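Local structure of beta-lactamase (Sebaldella termitidis, 6N1N) at residues 74-78 against 79-83; 109-112 against 113-117; 220-224 against 225-229. The protein probably hydrolyses beta-lactam antibiotics to substituted beta-amino acids, acting as a class D beta-lactamase. All blocks are in the same frame, centred on the assembly; numbering follows the deposited sequence.

Contact 1 of 3, residues 74-78 against 79-83; sequences MEWDG and IKRYI
Asp77 forms an Asx turn with Ile79 in the surface loop between helices 56-63 and 92-98, and Arg81 grips the same carboxylate in a bidentate salt bridge. The guanidinium meets the carboxylate end-on, one nitrogen to each oxygen. Arg81 NH2 lies 2.8 Å from Asp77 OD2, on its syn lone pair, and the bond is straight (179°). Arg81 NH1 reaches Asp77 OD1 at 3.0 Å. The two flat groups are nearly coplanar, 20° apart. Asp77 CG sits between its own backbone N and carbonyl carbon (chi1 54°), which turns the carboxylate toward the residues that follow. The Arg81 chain then runs extended from CG to NE to meet it.

Gly78, with positive phi, carries the chain through the turn, and its CA packs over the centre of one face of the Trp76 ring. Ile79 CG1 and CD1 lie alongside the carboxylate, CD1 3.5 Å from Asp77 OD2.

Two side chains also bond to the main chain of Ile79. Ile79 N donates to Asp77 OD1 at 3.0 Å, from above the carboxylate plane. Bonds to both oxygens should limit rotation of the carboxylate. Nearby, Asn87 OD1 accepts from Arg81 N and Asp89 OD1 from Trp76 N. The second bond to Ile79 comes from the indole: Trp76 NE1 donates to Ile79 O at 3.0 Å, close to the ring plane but above the carbonyl plane.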
loop_
_atom_site.group_PDB
_atom_site.type_symbol
_atom_site.label_atom_id
_atom_site.label_comp_id
_atom_site.label_asym_id
_atom_site.label_seq_id
_atom_site.Cartn_x
_atom_site.Cartn_y
_atom_site.Cartn_z
HETATM N N MSE A 74 19.492 -3.976 -9.403
HETATM C CA MSE A 74 20.258 -2.893 -8.818
HETATM C C MSE A 74 21.354 -3.520 -7.950
HETATM O O MSE A 74 21.131 -4.552 -7.327
HETATM C CB MSE A 74 19.325 -2.006 -8.016
HETATM C CG MSE A 74 19.618 -0.576 -8.112
HETATM SE SE MSE A 74 18.501 0.288 -6.789
HETATM C CE MSE A 74 17.070 0.837 -7.996
ATOM N N GLU A 75 22.544 -2.904 -7.912
ATOM C CA GLU A 75 23.693 -3.491 -7.238
ATOM C C GLU A 75 23.625 -3.279 -5.727
ATOM O O GLU A 75 23.476 -2.147 -5.249
ATOM C CB GLU A 75 24.992 -2.896 -7.788
ATOM C CG GLU A 75 26.253 -3.426 -7.100
ATOM C CD GLU A 75 27.533 -2.768 -7.598
ATOM O OE1 GLU A 75 27.544 -1.530 -7.784
ATOM O OE2 GLU A 75 28.526 -3.499 -7.804
ATOM N N TRP A 76 23.751 -4.378 -4.993
ATOM C CA TRP A 76 23.796 -4.365 -3.534
ATOM C C TRP A 76 25.151 -3.857 -3.069
ATOM O O TRP A 76 26.181 -4.203 -3.645
ATOM C CB TRP A 76 23.537 -5.785 -3.025
ATOM C CG TRP A 76 23.781 -6.040 -1.564
ATOM C CD1 TRP A 76 23.262 -5.353 -0.506
ATOM C CD2 TRP A 76 24.573 -7.095 -1.007
ATOM N NE1 TRP A 76 23.702 -5.905 0.678
ATOM C CE2 TRP A 76 24.504 -6.975 0.393
ATOM C CE3 TRP A 76 25.340 -8.121 -1.559
ATOM C CZ2 TRP A 76 25.171 -7.849 1.246
ATOM C CZ3 TRP A 76 26.003 -8.975 -0.716
ATOM C CH2 TRP A 76 25.917 -8.834 0.672
ATOM N N ASP A 77 25.148 -3.007 -2.040
ATOM C CA ASP A 77 26.403 -2.445 -1.541
ATOM C C ASP A 77 27.213 -3.424 -0.705
ATOM O O ASP A 77 28.256 -3.031 -0.176
ATOM C CB ASP A 77 26.132 -1.164 -0.749
ATOM C CG ASP A 77 25.124 -1.353 0.366
ATOM O OD1 ASP A 77 24.894 -2.525 0.757
ATOM O OD2 ASP A 77 24.551 -0.336 0.828
ATOM N N GLY A 78 26.801 -4.680 -0.590
ATOM C CA GLY A 78 27.537 -5.644 0.201
ATOM C C GLY A 78 27.404 -5.518 1.709
ATOM O O GLY A 78 28.029 -6.305 2.428
ATOM N N ILE A 79 26.618 -4.567 2.210
ATOM C CA ILE A 79 26.386 -4.408 3.645
ATOM C C ILE A 79 25.337 -5.421 4.088
ATOM O O ILE A 79 24.222 -5.440 3.562
ATOM C CB ILE A 79 25.933 -2.974 3.962
ATOM C CG1 ILE A 79 26.980 -1.974 3.459
ATOM C CG2 ILE A 79 25.625 -2.801 5.463
ATOM C CD1 ILE A 79 26.588 -0.548 3.621
ATOM N N LYS A 80 25.675 -6.238 5.091
ATOM C CA LYS A 80 24.706 -7.171 5.652
ATOM C C LYS A 80 23.640 -6.392 6.409
ATOM O O LYS A 80 23.956 -5.578 7.284
ATOM C CB LYS A 80 25.390 -8.166 6.594
ATOM C CG LYS A 80 24.399 -9.166 7.239
ATOM C CD LYS A 80 25.037 -9.997 8.357
ATOM C CE LYS A 80 24.066 -11.037 8.928
ATOM N NZ LYS A 80 24.522 -11.617 10.238
ATOM N N ARG A 81 22.380 -6.624 6.057
ATOM C CA ARG A 81 21.240 -6.024 6.731
ATOM C C ARG A 81 20.417 -7.146 7.352
ATOM O O ARG A 81 20.686 -8.327 7.114
ATOM C CB ARG A 81 20.424 -5.176 5.751
ATOM C CG ARG A 81 21.212 -4.012 5.226
ATOM C CD ARG A 81 20.354 -3.132 4.283
ATOM N NE ARG A 81 21.053 -1.889 3.975
ATOM C CZ ARG A 81 21.968 -1.766 3.025
ATOM N NH1 ARG A 81 22.304 -2.802 2.273
ATOM N NH2 ARG A 81 22.575 -0.600 2.843
ATOM N N TYR A 82 19.414 -6.788 8.154
ATOM C CA TYR A 82 18.837 -7.780 9.060
ATOM C C TYR A 82 17.868 -8.763 8.394
ATOM O O TYR A 82 17.503 -9.756 9.035
ATOM C CB TYR A 82 18.170 -7.083 10.254
ATOM C CG TYR A 82 16.992 -6.208 9.935
ATOM C CD1 TYR A 82 15.759 -6.770 9.689
ATOM C CD2 TYR A 82 17.103 -4.827 9.942
ATOM C CE1 TYR A 82 14.668 -5.995 9.387
ATOM C CE2 TYR A 82 16.010 -4.030 9.660
ATOM C CZ TYR A 82 14.788 -4.627 9.390
ATOM O OH TYR A 82 13.684 -3.852 9.114
ATOM N N ILE A 83 17.462 -8.552 7.139
ATOM C CA ILE A 83 16.676 -9.524 6.376
ATOM C C ILE A 83 17.593 -10.132 5.328
ATOM O O ILE A 83 18.090 -9.418 4.450
ATOM C CB ILE A 83 15.457 -8.884 5.684
ATOM C CG1 ILE A 83 14.505 -8.222 6.676
ATOM C CG2 ILE A 83 14.692 -9.922 4.871
ATOM C CD1 ILE A 83 13.898 -9.177 7.686
#

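Contact 2 of 3, residues 109-112 against 113-117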
loop_
_atom_site.group_PDB
_atom_site.type_symbol
_atom_site.label_atom_id
_atom_site.label_comp_id
_atom_site.label_asym_id
_atom_site.label_seq_id
_atom_site.Cartn_x
_atom_site.Cartn_y
_atom_site.Cartn_z
ATOM N N GLY A 109 17.425 8.248 -5.137
ATOM C CA GLY A 109 18.528 9.170 -5.352
ATOM C C GLY A 109 18.660 9.654 -6.785
ATOM O O GLY A 109 19.243 10.726 -7.022
ATOM N N LYS A 110 18.155 8.885 -7.742
ATOM C CA LYS A 110 18.165 9.255 -9.143
ATOM C C LYS A 110 17.039 10.214 -9.511
ATOM O O LYS A 110 16.971 10.624 -10.671
ATOM C CB LYS A 110 18.028 8.011 -10.041
ATOM C CG LYS A 110 19.245 7.058 -10.149
ATOM C CD LYS A 110 18.968 6.030 -11.261
ATOM C CE LYS A 110 20.086 5.033 -11.465
ATOM N NZ LYS A 110 20.518 4.428 -10.187
ATOM N N ILE A 111 16.133 10.524 -8.582
ATOM C CA ILE A 111 14.933 11.314 -8.864
ATOM C C ILE A 111 14.984 12.596 -8.029
ATOM O O ILE A 111 15.118 12.545 -6.800
ATOM C CB ILE A 111 13.649 10.516 -8.577
ATOM C CG1 ILE A 111 13.665 9.184 -9.340
ATOM C CG2 ILE A 111 12.396 11.330 -8.975
ATOM C CD1 ILE A 111 12.551 8.232 -8.921
ATOM N N LYS A 112 14.866 13.743 -8.688
ATOM C CA LYS A 112 14.834 15.015 -7.969
ATOM C C LYS A 112 13.561 15.185 -7.143
ATOM O O LYS A 112 12.482 14.699 -7.502
ATOM C CB LYS A 112 14.920 16.183 -8.956
ATOM C CG LYS A 112 16.193 16.238 -9.777
ATOM C CD LYS A 112 17.370 16.622 -8.933
ATOM C CE LYS A 112 18.571 16.974 -9.803
ATOM N NZ LYS A 112 19.763 17.376 -8.997
ATOM N N SER A 113 13.681 15.937 -6.047
ATOM C CA SER A 113 12.516 16.212 -5.200
ATOM C C SER A 113 11.351 16.835 -5.985
ATOM O O SER A 113 10.187 16.489 -5.763
ATOM C CB SER A 113 12.944 17.106 -4.034
ATOM O OG SER A 113 11.870 17.880 -3.548
ATOM N N GLU A 114 11.629 17.798 -6.867
ATOM C CA GLU A 114 10.518 18.416 -7.601
ATOM C C GLU A 114 9.816 17.406 -8.515
ATOM O O GLU A 114 8.598 17.487 -8.726
ATOM C CB GLU A 114 11.024 19.609 -8.399
ATOM C CG GLU A 114 9.924 20.381 -9.114
ATOM C CD GLU A 114 8.767 20.749 -8.200
ATOM O OE1 GLU A 114 9.023 21.237 -7.074
ATOM O OE2 GLU A 114 7.602 20.531 -8.612
ATOM N N LYS A 115 10.560 16.445 -9.069
ATOM C CA LYS A 115 9.928 15.406 -9.874
ATOM C C LYS A 115 9.002 14.546 -9.028
ATOM O O LYS A 115 7.883 14.218 -9.447
ATOM C CB LYS A 115 11.015 14.570 -10.561
ATOM C CG LYS A 115 10.532 13.461 -11.485
ATOM C CD LYS A 115 9.733 13.954 -12.682
ATOM C CE LYS A 115 10.520 14.795 -13.620
ATOM N NZ LYS A 115 9.617 15.297 -14.713
ATOM N N TYR A 116 9.445 14.155 -7.824
ATOM C CA TYR A 116 8.563 13.432 -6.922
ATOM C C TYR A 116 7.308 14.235 -6.613
ATOM O O TYR A 116 6.198 13.692 -6.624
ATOM C CB TYR A 116 9.292 13.101 -5.622
ATOM C CG TYR A 116 9.891 11.706 -5.574
ATOM C CD1 TYR A 116 9.100 10.579 -5.704
ATOM C CD2 TYR A 116 11.247 11.513 -5.330
ATOM C CE1 TYR A 116 9.631 9.303 -5.630
ATOM C CE2 TYR A 116 11.781 10.235 -5.251
ATOM C CZ TYR A 116 10.975 9.127 -5.403
ATOM O OH TYR A 116 11.531 7.859 -5.328
ATOM N N LYS A 117 7.462 15.535 -6.351
ATOM C CA LYS A 117 6.291 16.364 -6.070
ATOM C C LYS A 117 5.313 16.367 -7.236
ATOM O O LYS A 117 4.094 16.371 -7.027
ATOM C CB LYS A 117 6.707 17.792 -5.720
ATOM C CG LYS A 117 7.286 17.906 -4.308
ATOM C CD LYS A 117 7.810 19.304 -4.030
ATOM C CE LYS A 117 8.395 19.390 -2.629
ATOM N NZ LYS A 117 9.094 20.681 -2.393
#
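Ile111 packs its branched side chain against the ring of Tyr116, five residues on. Its CG2 methyl makes a CH-pi contact over one face, 4.1 Å from the ring centroid and offset toward the rim. Ile111 CB adds a contact of 3.8 Å to Tyr116 CE2. The other branch reaches the phenol end, where Ile111 CD1 lies 3.8 Å from Tyr116 OH. CG2 is anti to the backbone N and CG1 anti to the carbonyl carbon (chi1 -54°), which sends CG2 over the ring face and lets CG1 carry CD1 to the hydroxyl end. CG2 also touches the aliphatic part of Lys115, at 3.8 Å from Lys115 CG.

The backbone bond here belongs to the start of helix 113-122. Lys112 is its N-cap residue, and Tyr116 N donates to Lys112 O at 3.1 Å, with an N-H...O angle of 165°. This first-turn bond places Tyr116 one turn up the helix, where its ring lies against Ile111. Helix 56-63 adds Ile60 and Phe61 to both side chains, so the pair packs the start of helix 113-122 and the residue before its cap onto helix 56-63.

The polar ends have partners beyond the two segments. Tyr116 OH is hydrogen-bonded to Asn57 OD1, which anchors the phenol at its tip. The Lys115 chain bends at chi2 and chi3, and its NZ forms a salt bridge with Glu118 OE1.

Contact 3 of 3, residues 220-224 against 225-229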
loop_
_atom_site.group_PDB
_atom_site.type_symbol
_atom_site.label_atom_id
_atom_site.label_comp_id
_atom_site.label_asym_id
_atom_site.label_seq_id
_atom_site.Cartn_x
_atom_site.Cartn_y
_atom_site.Cartn_z
ATOM N N ILE A 220 -4.223 -0.604 10.981
ATOM C CA ILE A 220 -4.281 -0.981 12.376
ATOM C C ILE A 220 -3.498 0.033 13.179
ATOM O O ILE A 220 -2.379 0.414 12.798
ATOM C CB ILE A 220 -3.695 -2.391 12.566
ATOM C CG1 ILE A 220 -4.573 -3.398 11.817
ATOM C CG2 ILE A 220 -3.527 -2.741 14.043
ATOM C CD1 ILE A 220 -3.910 -4.734 11.637
ATOM N N ILE A 221 -4.086 0.476 14.284
ATOM C CA ILE A 221 -3.404 1.304 15.264
ATOM C C ILE A 221 -3.210 0.444 16.499
ATOM O O ILE A 221 -4.165 -0.149 17.004
ATOM C CB ILE A 221 -4.198 2.574 15.607
ATOM C CG1 ILE A 221 -4.551 3.353 14.345
ATOM C CG2 ILE A 221 -3.418 3.422 16.614
ATOM C CD1 ILE A 221 -3.352 3.817 13.548
ATOM N N ASN A 222 -1.979 0.353 16.962
ATOM C CA ASN A 222 -1.653 -0.514 18.074
ATOM C C ASN A 222 -0.722 0.236 19.001
ATOM O O ASN A 222 0.340 0.692 18.573
ATOM C CB ASN A 222 -0.992 -1.795 17.592
ATOM C CG ASN A 222 -0.477 -2.615 18.720
ATOM O OD1 ASN A 222 -1.196 -2.854 19.711
ATOM N ND2 ASN A 222 0.771 -3.047 18.612
ATOM N N ALA A 223 -1.122 0.347 20.264
ATOM C CA ALA A 223 -0.271 0.912 21.297
ATOM C C ALA A 223 0.566 -0.136 22.023
ATOM O O ALA A 223 1.526 0.233 22.710
ATOM C CB ALA A 223 -1.131 1.669 22.310
ATOM N N SER A 224 0.242 -1.423 21.882
ATOM C CA SER A 224 0.910 -2.466 22.655
ATOM C C SER A 224 2.179 -2.950 21.956
ATOM O O SER A 224 2.127 -3.617 20.919
ATOM C CB SER A 224 -0.017 -3.651 22.901
ATOM O OG SER A 224 0.730 -4.743 23.399
ATOM N N GLU A 225 3.316 -2.661 22.576
ATOM C CA GLU A 225 4.586 -3.218 22.144
ATOM C C GLU A 225 4.547 -4.741 22.060
ATOM O O GLU A 225 4.996 -5.339 21.072
ATOM C CB GLU A 225 5.650 -2.734 23.139
ATOM C CG GLU A 225 7.008 -3.327 23.023
ATOM C CD GLU A 225 7.867 -2.984 24.235
ATOM O OE1 GLU A 225 7.359 -2.343 25.193
ATOM O OE2 GLU A 225 9.047 -3.364 24.228
ATOM N N GLU A 226 4.020 -5.398 23.099
ATOM C CA GLU A 226 4.069 -6.855 23.136
ATOM C C GLU A 226 3.262 -7.494 22.012
ATOM O O GLU A 226 3.584 -8.609 21.586
ATOM C CB GLU A 226 3.567 -7.389 24.482
ATOM C CG GLU A 226 3.389 -8.919 24.496
ATOM C CD GLU A 226 3.776 -9.576 25.816
ATOM O OE1 GLU A 226 3.870 -10.822 25.849
ATOM O OE2 GLU A 226 3.989 -8.856 26.815
ATOM N N ARG A 227 2.224 -6.817 21.514
ATOM C CA ARG A 227 1.327 -7.399 20.522
ATOM C C ARG A 227 1.674 -7.033 19.083
ATOM O O ARG A 227 1.054 -7.562 18.151
ATOM C CB ARG A 227 -0.123 -7.000 20.826
ATOM C CG ARG A 227 -0.725 -7.777 21.991
ATOM C CD ARG A 227 -2.247 -7.722 21.972
ATOM N NE ARG A 227 -2.723 -6.346 22.058
ATOM C CZ ARG A 227 -3.053 -5.732 23.191
ATOM N NH1 ARG A 227 -3.459 -4.467 23.165
ATOM N NH2 ARG A 227 -2.983 -6.376 24.345
ATOM N N ASN A 228 2.686 -6.201 18.864
ATOM C CA ASN A 228 2.885 -5.650 17.528
ATOM C C ASN A 228 3.339 -6.727 16.538
ATOM O O ASN A 228 2.892 -6.740 15.389
ATOM C CB ASN A 228 3.886 -4.500 17.583
ATOM C CG ASN A 228 3.750 -3.566 16.398
ATOM O OD1 ASN A 228 2.775 -2.835 16.288
ATOM N ND2 ASN A 228 4.706 -3.629 15.495
ATOM N N SER A 229 4.224 -7.625 16.952
ATOM C CA SER A 229 4.729 -8.619 16.011
ATOM C C SER A 229 3.619 -9.542 15.540
ATOM O O SER A 229 3.557 -9.894 14.362
ATOM C CB SER A 229 5.863 -9.421 16.646
ATOM O OG SER A 229 6.997 -8.590 16.807
#
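An Asx turn at the end of strand 212-222 begins the connection to helix 228-245, and a type I beta turn from Glu225 to Asn228 completes it. Across this connection Asn222 and Asn228 meet through their side-chain amides. Asn222 ND2 donates to Asn228 OD1 at 3.1 Å, in the carbonyl plane of Asn228, on a lone pair of its OD1. The two amide planes are only 12° apart. Within the Asx turn, Asn222 OD1 accepts from Ser224 N at 3.0 Å, and Asn222 ND2 also donates to Ser224 O at 2.7 Å. The amide thus spans the bend with both its oxygen and its nitrogen.

Ser224 is the second hub. Arg227 N donates to Ser224 O at 3.3 Å and to Ser224 OG at 3.2 Å, both at bent angles near 139°. With OG anti to the Ser224 backbone N (chi1 168°), the hydroxyl oxygen lies close enough to share this N-H. Ser224 O is gripped from opposite faces of its plane, by Asn222 ND2 and by Arg227 N. Ser224 CB sits over one face of the Arg227 guanidinium, offset toward the rim; Ser224 CB is 3.5 Å from Arg227 NH1. Asn228 also packs on Asn199 and Ile201 of the neighbouring strand 198-209.

Both Asn222 and Asn228 are buried, and their mutual bond satisfies polar groups there. The network fixes the amide of Asn222 in one orientation, because its oxygen accepts while its nitrogen donates twice.

The contacts follow one another along the chain in the order 1, 2, 3, and none touches another. Contacts 1 and 2 lie closest, with centres about 23 Å apart and nearest atoms about 5 Å apart. Helix 101-108 connects their surroundings: Met74 and Arg81 of contact 1 touch it, and residues 109-112 follow it directly. Contact 3 is remote, its centre about 28 Å from that of contact 1 and 34 Å from that of contact 2. It belongs to the mixed sheet and the C-terminal helix 228-245. The first two lie in loop and helix ends of the helical part; the third lies in a strand-to-helix connection. All are away from the predicted catalytic Ser51.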